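Local coordinates for 2-oxoglutarate-dependent dioxygenase tropC (Talaromyces stipitatus, PDB 6XJJ), which acts as a 2-oxoglutarate-dependent non-haem iron dioxygenase in the biosynthesis of the tropolone class of fungal maleic anhydrides, at residues F92-K97 and R175-E180; F98-L103 and R310-A315; L164-E167 and E173-Q176; K256-L261 and V274-D279. All blocks are in the same frame, centred on the assembly; numbering follows the deposited sequence.

Contact 1: residues F92-K97 and R175-E180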
# COMPACT_ATOMS: atom_id res chain seq x y z
N PHE A 92 8.54 -7.68 8.89
CA PHE A 92 8.99 -8.79 8.05
C PHE A 92 9.21 -10.06 8.85
O PHE A 92 9.06 -11.16 8.31
CB PHE A 92 10.27 -8.44 7.30
CG PHE A 92 10.08 -7.49 6.17
CD1 PHE A 92 9.37 -7.88 5.05
CD2 PHE A 92 10.66 -6.23 6.18
CE1 PHE A 92 9.20 -7.03 3.99
CE2 PHE A 92 10.49 -5.37 5.12
CZ PHE A 92 9.76 -5.77 4.02
N GLY A 93 9.56 -9.93 10.13
CA GLY A 93 9.54 -11.10 10.99
C GLY A 93 8.17 -11.74 11.03
O GLY A 93 8.02 -12.95 10.83
N CYS A 94 7.13 -10.93 11.28
CA CYS A 94 5.77 -11.45 11.31
C CYS A 94 5.40 -12.10 9.98
O CYS A 94 4.77 -13.16 9.95
CB CYS A 94 4.78 -10.34 11.64
SG CYS A 94 4.96 -9.72 13.29
N THR A 95 5.77 -11.46 8.87
CA THR A 95 5.34 -11.94 7.57
C THR A 95 5.94 -13.30 7.25
O THR A 95 5.25 -14.19 6.74
CB THR A 95 5.72 -10.91 6.51
OG1 THR A 95 5.19 -9.63 6.89
CG2 THR A 95 5.13 -11.29 5.18
N LYS A 96 7.22 -13.48 7.56
CA LYS A 96 7.87 -14.77 7.34
C LYS A 96 7.29 -15.86 8.24
O LYS A 96 7.01 -16.96 7.77
CB LYS A 96 9.38 -14.61 7.54
CG LYS A 96 10.19 -15.90 7.49
CD LYS A 96 11.68 -15.58 7.46
CE LYS A 96 12.53 -16.76 7.91
NZ LYS A 96 12.30 -18.01 7.14
N LYS A 97 7.10 -15.57 9.53
CA LYS A 97 6.45 -16.54 10.40
C LYS A 97 5.10 -16.97 9.87
O LYS A 97 4.76 -18.16 9.91
CB LYS A 97 6.32 -15.98 11.82
CG LYS A 97 7.58 -16.13 12.65
CD LYS A 97 7.52 -15.40 13.98
CE LYS A 97 8.76 -15.71 14.81
NZ LYS A 97 8.82 -14.94 16.08
N ARG A 175 -0.07 -10.91 16.00
CA ARG A 175 -1.17 -9.94 15.99
C ARG A 175 -0.72 -8.57 16.49
O ARG A 175 -0.93 -7.55 15.82
CB ARG A 175 -2.34 -10.46 16.82
CG ARG A 175 -3.49 -9.47 16.84
CD ARG A 175 -4.74 -10.01 17.51
NE ARG A 175 -5.79 -8.99 17.55
CZ ARG A 175 -7.06 -9.21 17.88
NH1 ARG A 175 -7.47 -10.43 18.19
NH2 ARG A 175 -7.93 -8.20 17.88
N GLN A 176 -0.10 -8.52 17.68
CA GLN A 176 0.30 -7.22 18.23
C GLN A 176 1.22 -6.47 17.28
O GLN A 176 0.93 -5.30 16.98
CB GLN A 176 0.97 -7.41 19.60
CG GLN A 176 0.10 -8.05 20.67
CD GLN A 176 0.87 -8.28 21.97
OE1 GLN A 176 2.10 -8.23 21.99
NE2 GLN A 176 0.14 -8.62 23.04
N PRO A 177 2.31 -7.05 16.77
CA PRO A 177 3.14 -6.29 15.82
C PRO A 177 2.37 -5.81 14.60
O PRO A 177 2.53 -4.66 14.19
CB PRO A 177 4.23 -7.30 15.43
CG PRO A 177 4.24 -8.32 16.47
CD PRO A 177 2.89 -8.37 17.09
N VAL A 178 1.57 -6.70 14.00
CA VAL A 178 0.79 -6.34 12.82
C VAL A 178 -0.06 -5.10 13.08
O VAL A 178 -0.07 -4.15 12.30
CB VAL A 178 -0.08 -7.54 12.38
CG1 VAL A 178 -1.10 -7.12 11.34
CG2 VAL A 178 0.81 -8.63 11.81
N MET A 179 -0.81 -5.11 14.19
CA MET A 179 -1.66 -3.97 14.50
C MET A 179 -0.86 -2.72 14.85
O MET A 179 -1.28 -1.60 14.54
CB MET A 179 -2.62 -4.32 15.63
CG MET A 179 -3.63 -5.43 15.31
SD MET A 179 -4.65 -5.14 13.85
CE MET A 179 -5.45 -3.60 14.29
N GLU A 180 0.30 -2.88 15.51
CA GLU A 180 1.16 -1.73 15.77
C GLU A 180 1.67 -1.12 14.47
O GLU A 180 1.65 0.10 14.31
CB GLU A 180 2.33 -2.12 16.67
CG GLU A 180 1.97 -2.42 18.12
CD GLU A 180 3.19 -2.83 18.94
OE1 GLU A 180 4.29 -2.95 18.34
OE2 GLU A 180 3.06 -3.05 20.16
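Cys94 sets SG anti to its carbonyl carbon and beside its backbone N (chi1 -67°), and the thiol thereby reaches Pro177 on the facing helix. SG lies 3.3 Å from Pro177 CB and 3.5 Å from Pro177 CG, so two neighbouring methylene carbons of the pyrrolidine ring border the sulfur. A second apolar contact runs lower down the cysteine, where Cys94 CB is 4.3 Å from Val178 CG2. Cys94 and Val178 have the nearest CA atoms across the two segments, 7.3 Å apart. Residues 92-97 belong to helix 85-99, and residues 175-180 belong to the long helix 171-204. The two helices meet through small side chains, beside the main sheet of the double-stranded beta-helix (jelly-roll) core found in this dioxygenase family. Phe92 and Thr95 touch Tyr312 on strand 311-318 of that sheet. Pro177 has no N-H to give to the preceding turn, and helix 171-204 is kinked at this point. Val178 also packs on Trp165 of the loop that precedes its helix.

Contact 2: residues F98-L103 and R310-A315; sequences FFDLPL and RRYSVA
Phe99 and Tyr312 meet between a helix and a strand, and both use the same first rotamer. In Phe99 the ring carbon CG stands anti to the carbonyl carbon (chi1 -69°). Tyr312 has nearly the same setting (chi1 -66°), which brings the far part of its ring toward residues 98-103. The rings meet obliquely, with Phe99 CD2 4.5 Å from Tyr312 CE1. This is a light apolar contact. One face of the Phe99 ring also carries its neighbour Phe98, whose CD2 sits 3.8 Å above the plane of the Phe99 ring and over its centre. Asp100 comes near more loosely, its OD1 4.3 Å from Tyr312 OH, which is too long for a hydrogen bond. The other carboxylate oxygen, OD2, is engaged by Lys96 in a salt bridge. Tyr312 is placed further by Gln255, which accepts a hydrogen bond from its backbone N, and by ring contact with His226. The contact thus joins the last part of helix 85-99 to strand 311-318 of the jelly-roll core. Arg311, Tyr312 and Ser313 fit the Arg-X-Ser motif of 2-oxoglutarate dioxygenases, and Arg311 is predicted to bind the co-substrate.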
# COMPACT_ATOMS: atom_id res chain seq x y z
N PHE A 98 4.31 -16.04 9.34
CA PHE A 98 2.97 -16.41 8.89
C PHE A 98 3.04 -17.31 7.66
O PHE A 98 2.43 -18.39 7.64
CB PHE A 98 2.13 -15.18 8.59
CG PHE A 98 0.78 -15.52 8.05
CD1 PHE A 98 -0.24 -15.90 8.89
CD2 PHE A 98 0.55 -15.49 6.68
CE1 PHE A 98 -1.48 -16.22 8.39
CE2 PHE A 98 -0.69 -15.82 6.18
CZ PHE A 98 -1.71 -16.19 7.04
N PHE A 99 3.75 -16.88 6.62
CA PHE A 99 3.76 -17.67 5.40
C PHE A 99 4.56 -18.96 5.55
O PHE A 99 4.34 -19.89 4.76
CB PHE A 99 4.27 -16.82 4.25
CG PHE A 99 3.31 -15.72 3.86
CD1 PHE A 99 2.15 -16.03 3.16
CD2 PHE A 99 3.57 -14.40 4.16
CE1 PHE A 99 1.25 -15.04 2.80
CE2 PHE A 99 2.67 -13.40 3.79
CZ PHE A 99 1.51 -13.72 3.11
N ASP A 100 5.44 -19.06 6.55
CA ASP A 100 6.09 -20.33 6.82
C ASP A 100 5.13 -21.39 7.35
O ASP A 100 5.50 -22.56 7.42
CB ASP A 100 7.25 -20.14 7.80
CG ASP A 100 8.46 -19.48 7.16
OD1 ASP A 100 8.51 -19.43 5.91
OD2 ASP A 100 9.35 -19.03 7.90
N LEU A 101 3.91 -21.00 7.72
CA LEU A 101 2.94 -21.95 8.25
C LEU A 101 2.55 -22.97 7.19
O LEU A 101 2.66 -22.72 5.99
CB LEU A 101 1.69 -21.21 8.74
CG LEU A 101 1.84 -20.32 9.98
CD1 LEU A 101 0.61 -19.45 10.19
CD2 LEU A 101 2.09 -21.17 11.21
N PRO A 102 2.09 -24.15 7.62
CA PRO A 102 1.57 -25.13 6.65
C PRO A 102 0.41 -24.54 5.86
O PRO A 102 -0.35 -23.71 6.36
CB PRO A 102 1.10 -26.29 7.53
CG PRO A 102 1.88 -26.16 8.78
CD PRO A 102 2.09 -24.70 8.99
N LEU A 103 0.27 -24.99 4.62
CA LEU A 103 -0.78 -24.43 3.78
C LEU A 103 -2.16 -24.80 4.32
O LEU A 103 -3.09 -23.98 4.27
CB LEU A 103 -0.61 -24.89 2.33
CG LEU A 103 -1.56 -24.22 1.33
CD1 LEU A 103 -0.86 -23.96 0.01
CD2 LEU A 103 -2.78 -25.09 1.11
N ARG A 310 13.71 -14.76 -3.13
CA ARG A 310 12.47 -14.73 -2.37
C ARG A 310 12.18 -13.29 -1.96
O ARG A 310 13.08 -12.55 -1.57
CB ARG A 310 12.56 -15.64 -1.15
CG ARG A 310 11.24 -15.82 -0.41
CD ARG A 310 11.40 -16.79 0.77
NE ARG A 310 11.80 -18.13 0.32
CZ ARG A 310 10.97 -19.02 -0.21
NH1 ARG A 310 9.69 -18.72 -0.39
NH2 ARG A 310 11.41 -20.21 -0.59
N ARG A 311 10.91 -12.90 -2.08
CA ARG A 311 10.50 -11.51 -1.90
C ARG A 311 9.29 -11.43 -0.98
O ARG A 311 8.30 -12.14 -1.17
CB ARG A 311 10.19 -10.85 -3.26
CG ARG A 311 9.63 -9.42 -3.17
CD ARG A 311 9.42 -8.82 -4.56
NE ARG A 311 8.54 -7.64 -4.55
CZ ARG A 311 8.91 -6.39 -4.31
NH1 ARG A 311 10.18 -6.08 -4.05
NH2 ARG A 311 7.99 -5.43 -4.33
N TYR A 312 9.41 -10.56 0.02
CA TYR A 312 8.31 -10.15 0.88
C TYR A 312 8.05 -8.66 0.67
O TYR A 312 8.93 -7.91 0.27
CB TYR A 312 8.65 -10.41 2.35
CG TYR A 312 8.79 -11.88 2.68
CD1 TYR A 312 7.71 -12.74 2.54
CD2 TYR A 312 10.01 -12.41 3.07
CE1 TYR A 312 7.84 -14.09 2.84
CE2 TYR A 312 10.14 -13.75 3.36
CZ TYR A 312 9.06 -14.58 3.24
OH TYR A 312 9.19 -15.92 3.53
N SER A 313 6.81 -8.26 0.93
CA SER A 313 6.48 -6.84 0.96
C SER A 313 5.22 -6.66 1.78
O SER A 313 4.42 -7.59 1.96
CB SER A 313 6.32 -6.28 -0.46
OG SER A 313 5.27 -6.92 -1.15
N VAL A 314 5.05 -5.45 2.32
CA VAL A 314 3.87 -5.08 3.09
C VAL A 314 3.24 -3.88 2.41
O VAL A 314 3.87 -2.83 2.26
CB VAL A 314 4.21 -4.77 4.55
CG1 VAL A 314 2.97 -4.30 5.30
CG2 VAL A 314 4.80 -6.00 5.23
N ALA A 315 1.99 -4.04 2.00
CA ALA A 315 1.27 -3.03 1.25
C ALA A 315 0.10 -2.58 2.11
O ALA A 315 -0.71 -3.40 2.54
CB ALA A 315 0.77 -3.58 -0.09

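Contact 3: residues L164-E167 and E173-Q176; sequences LWPE and EFRQ
Trp165 and Arg175 lie one over the other, with the arginine chain passing across one face of the indole. Arg175 CG sits over the six-membered ring, 3.6 Å from its centroid, and makes a CH-pi contact. Farther along, the guanidinium group lies over the NE1-CD1 side of the indole, and its plane is only 12° from that of the ring. Trp165 NE1 is 3.4 Å above the guanidinium plane, over its centre. NE1 and Arg175 NE are both donors, so this is a face contact and not a hydrogen bond. The arginine chain is extended: CG is anti to the backbone N (chi1 180°), and the run to NE stays straight enough to span the indole. Residues 164-167 belong to the loop between strand 139-144 and helix 171-204, and pack back on the first turns of that helix. The helix has a wider, pi-type turn at 173-175. Phe174 comes to the tryptophan from another direction, in the plane of the indole and at its edge. Phe174 CE2 is 3.6 Å from Trp165 CE3, and the planes are turned by 77°. Neither ring covers the face of the other; the centroids of the Phe174 ring and the Trp165 six-membered ring are 5.8 Å apart. Pro166 joins at the same carbon, its CD 3.6 Å from Phe174 CE2, and the two side chains cross at about a right angle. Phe174 is buried among further aromatic rings, those of Phe98 and Phe142. Arg175 NH2 has a long, weak ion pair with Glu147, a residue whose side chain Trp165 also touches.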
# COMPACT_ATOMS: atom_id res chain seq x y z
N LEU A 164 -9.27 -11.89 10.67
CA LEU A 164 -9.05 -13.29 11.00
C LEU A 164 -7.58 -13.48 11.36
O LEU A 164 -6.70 -12.99 10.65
CB LEU A 164 -9.42 -14.22 9.85
CG LEU A 164 -10.88 -14.27 9.41
CD1 LEU A 164 -11.05 -15.38 8.38
CD2 LEU A 164 -11.82 -14.46 10.58
N TRP A 165 -7.34 -14.20 12.45
CA TRP A 165 -5.99 -14.33 12.96
C TRP A 165 -5.61 -15.80 13.08
O TRP A 165 -6.44 -16.62 13.47
CB TRP A 165 -5.85 -13.65 14.33
CG TRP A 165 -6.09 -12.16 14.30
CD1 TRP A 165 -7.21 -11.51 14.72
CD2 TRP A 165 -5.21 -11.15 13.79
NE1 TRP A 165 -7.08 -10.16 14.53
CE2 TRP A 165 -5.86 -9.91 13.96
CE3 TRP A 165 -3.93 -11.17 13.22
CZ2 TRP A 165 -5.27 -8.70 13.57
CZ3 TRP A 165 -3.35 -9.97 12.84
CH2 TRP A 165 -4.02 -8.75 13.02
N PRO A 166 -4.37 -16.16 12.76
CA PRO A 166 -3.98 -17.57 12.79
C PRO A 166 -3.88 -18.10 14.21
O PRO A 166 -3.18 -17.54 15.06
CB PRO A 166 -2.62 -17.58 12.09
CG PRO A 166 -2.06 -16.22 12.34
CD PRO A 166 -3.24 -15.29 12.35
N GLU A 167 -4.60 -19.20 14.48
CA GLU A 167 -4.60 -19.79 15.81
C GLU A 167 -3.21 -20.23 16.24
O GLU A 167 -2.90 -20.25 17.44
CB GLU A 167 -5.54 -20.99 15.85
CG GLU A 167 -5.14 -22.11 14.89
CD GLU A 167 -6.08 -23.29 14.95
OE1 GLU A 167 -6.85 -23.38 15.93
OE2 GLU A 167 -6.04 -24.14 14.04
N GLU A 173 3.82 -12.87 18.89
CA GLU A 173 4.55 -13.12 17.65
C GLU A 173 3.97 -12.34 16.47
O GLU A 173 4.72 -11.88 15.60
CB GLU A 173 4.57 -14.61 17.34
CG GLU A 173 5.58 -15.42 18.13
CD GLU A 173 5.37 -16.90 17.92
OE1 GLU A 173 4.28 -17.27 17.44
OE2 GLU A 173 6.29 -17.69 18.23
N PHE A 174 2.64 -12.18 16.41
CA PHE A 174 2.04 -11.80 15.14
C PHE A 174 1.02 -10.68 15.26
O PHE A 174 1.21 -9.60 14.70
CB PHE A 174 1.40 -13.04 14.51
CG PHE A 174 0.85 -12.82 13.14
CD1 PHE A 174 1.71 -12.70 12.06
CD2 PHE A 174 -0.51 -12.76 12.92
CE1 PHE A 174 1.22 -12.50 10.80
CE2 PHE A 174 -1.01 -12.56 11.65
CZ PHE A 174 -0.14 -12.43 10.58
N ARG A 175 -0.07 -10.91 16.00
CA ARG A 175 -1.17 -9.94 15.99
C ARG A 175 -0.72 -8.57 16.49
O ARG A 175 -0.93 -7.55 15.82
CB ARG A 175 -2.34 -10.46 16.82
CG ARG A 175 -3.49 -9.47 16.84
CD ARG A 175 -4.74 -10.01 17.51
NE ARG A 175 -5.79 -8.99 17.55
CZ ARG A 175 -7.06 -9.21 17.88
NH1 ARG A 175 -7.47 -10.43 18.19
NH2 ARG A 175 -7.93 -8.20 17.88
N GLN A 176 -0.10 -8.52 17.68
CA GLN A 176 0.30 -7.22 18.23
C GLN A 176 1.22 -6.47 17.28
O GLN A 176 0.93 -5.30 16.98
CB GLN A 176 0.97 -7.41 19.60
CG GLN A 176 0.10 -8.05 20.67
CD GLN A 176 0.87 -8.28 21.97
OE1 GLN A 176 2.10 -8.23 21.99
NE2 GLN A 176 0.14 -8.62 23.04

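Contact 4: residues K256-L261 and V274-D279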
# COMPACT_ATOMS: atom_id res chain seq x y z
N LYS A 256 15.04 -5.33 1.55
CA LYS A 256 16.41 -5.10 1.11
C LYS A 256 16.95 -6.33 0.39
O LYS A 256 16.98 -7.43 0.94
CB LYS A 256 17.29 -4.74 2.31
CG LYS A 256 18.80 -4.69 2.06
CD LYS A 256 19.52 -4.06 3.27
CE LYS A 256 21.00 -4.41 3.33
NZ LYS A 256 21.76 -4.06 2.10
N GLY A 257 17.38 -6.13 -0.86
CA GLY A 257 17.94 -7.18 -1.67
C GLY A 257 17.01 -7.82 -2.68
O GLY A 257 17.35 -8.88 -3.22
N THR A 258 15.85 -7.22 -2.94
CA THR A 258 14.90 -7.76 -3.91
C THR A 258 14.56 -6.69 -4.94
O THR A 258 14.78 -5.49 -4.72
CB THR A 258 13.59 -8.21 -3.24
OG1 THR A 258 12.90 -7.08 -2.71
CG2 THR A 258 13.88 -9.18 -2.12
N LYS A 259 14.02 -7.13 -6.06
CA LYS A 259 13.45 -6.21 -7.04
C LYS A 259 12.26 -6.90 -7.69
O LYS A 259 11.90 -8.03 -7.34
CB LYS A 259 14.50 -5.75 -8.06
CG LYS A 259 15.01 -6.82 -9.03
CD LYS A 259 16.15 -6.29 -9.89
CE LYS A 259 16.46 -7.23 -11.04
NZ LYS A 259 16.57 -8.66 -10.62
N GLY A 260 11.64 -6.20 -8.63
CA GLY A 260 10.48 -6.74 -9.31
C GLY A 260 9.44 -5.68 -9.62
O GLY A 260 8.77 -5.75 -10.66
N LEU A 261 9.31 -4.69 -8.75
CA LEU A 261 8.29 -3.67 -8.93
C LEU A 261 8.70 -2.70 -10.04
O LEU A 261 9.80 -2.15 -10.03
CB LEU A 261 8.07 -2.90 -7.63
CG LEU A 261 7.01 -1.80 -7.64
CD1 LEU A 261 5.63 -2.39 -7.87
CD2 LEU A 261 7.04 -1.01 -6.34
N VAL A 274 11.23 0.50 -9.74
CA VAL A 274 11.17 1.21 -8.47
C VAL A 274 12.31 0.67 -7.60
O VAL A 274 12.23 -0.47 -7.13
CB VAL A 274 9.82 1.03 -7.77
CG1 VAL A 274 9.83 1.76 -6.43
CG2 VAL A 274 8.71 1.56 -8.65
N PRO A 275 13.38 1.44 -7.38
CA PRO A 275 14.51 0.91 -6.62
C PRO A 275 14.16 0.73 -5.15
O PRO A 275 13.42 1.52 -4.56
CB PRO A 275 15.60 1.97 -6.81
CG PRO A 275 14.84 3.24 -7.01
CD PRO A 275 13.57 2.87 -7.72
N VAL A 276 14.70 -0.34 -4.56
CA VAL A 276 14.61 -0.55 -3.12
C VAL A 276 15.53 0.45 -2.44
O VAL A 276 16.76 0.29 -2.45
CB VAL A 276 14.97 -2.00 -2.73
CG1 VAL A 276 15.02 -2.15 -1.22
CG2 VAL A 276 13.94 -2.95 -3.27
N ILE A 277 14.96 1.50 -1.86
CA ILE A 277 15.72 2.52 -1.15
C ILE A 277 15.76 2.18 0.33
O ILE A 277 14.79 1.66 0.90
CB ILE A 277 15.12 3.93 -1.39
CG1 ILE A 277 15.15 4.29 -2.88
CG2 ILE A 277 15.86 4.96 -0.55
CD1 ILE A 277 16.55 4.30 -3.49
N GLU A 278 16.89 2.50 0.96
CA GLU A 278 17.09 2.20 2.37
C GLU A 278 16.28 3.16 3.23
O GLU A 278 16.40 4.38 3.09
CB GLU A 278 18.58 2.26 2.71
CG GLU A 278 18.93 2.12 4.19
CD GLU A 278 20.43 1.96 4.38
OE1 GLU A 278 21.16 1.93 3.37
OE2 GLU A 278 20.88 1.86 5.54
N ASP A 279 15.44 2.61 4.11
CA ASP A 279 14.61 3.40 5.02
C ASP A 279 13.54 4.18 4.26
O ASP A 279 13.24 5.33 4.59
CB ASP A 279 15.46 4.34 5.87
CG ASP A 279 16.31 3.59 6.87
OD1 ASP A 279 16.00 2.40 7.12
OD2 ASP A 279 17.27 4.17 7.41
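Leu261 offers its flat peptide carbonyl to Val274, whose N-H approaches from outside the carbonyl plane, tilted from it by 32°. Val274 N donates to Leu261 O over 3.0 Å, and the bond is close to straight at hydrogen (169°). It joins the ends of the hairpin formed by strands 261-265 and 270-273, part of the smaller sheet of the double-stranded beta-helix that houses the iron. The side chains of the same two residues also touch. Leu261 CG is anti to the backbone N (chi1 -179°), and the leucine side chain crosses that of Val274 at a slant. Leu261 CD2 is 3.7 Å from Val274 CB, and Leu261 CG is 3.9 Å from Val274 CG2. At nearest atoms, the leucine side chain is about 6 Å from the bound iron and about 4 Å from the side chain of His302, one of the iron ligands. Farther from the hairpin, Val276 turns its two methyls to different parts of residues 256-261. CG2 faces the backbone carbonyl of Thr258. The hydroxyl of Thr258 is engaged with Gln255 O, and it makes a weak hydrogen bond with Arg311 NH1. Because Arg311 is predicted to hold 2-oxoglutarate, this loop probably borders the co-substrate pocket. The other methyl of Val276, CG1, packs on the backbone of Lys256, 4.0 Å from Lys256 CA.

How the contacts relate
From the N terminus, helix 85-99 opens contact 1 and, at its end, contact 2. The chain then passes strands 121-123 and 139-144 before contact 3 closes a short loop, 164-167 onto 173-176. Contact 1 closes on helix 171-204, sharing Arg175 and Gln176 with contact 3. Contact 4 opens and closes later, joining two loops beside the smaller sheet. Contact 2 closes last, on strand 311-318, so it crosses contact 1 and encloses contacts 3 and 4. Contact 1 ties helix 85-99 to helix 171-204, contact 3 a loop to that helix, and contact 2 helix 85-99 to the main sheet. Phe98 on Pro166 links contacts 2 and 3; Arg311 on Lys259 O links 2 and 4.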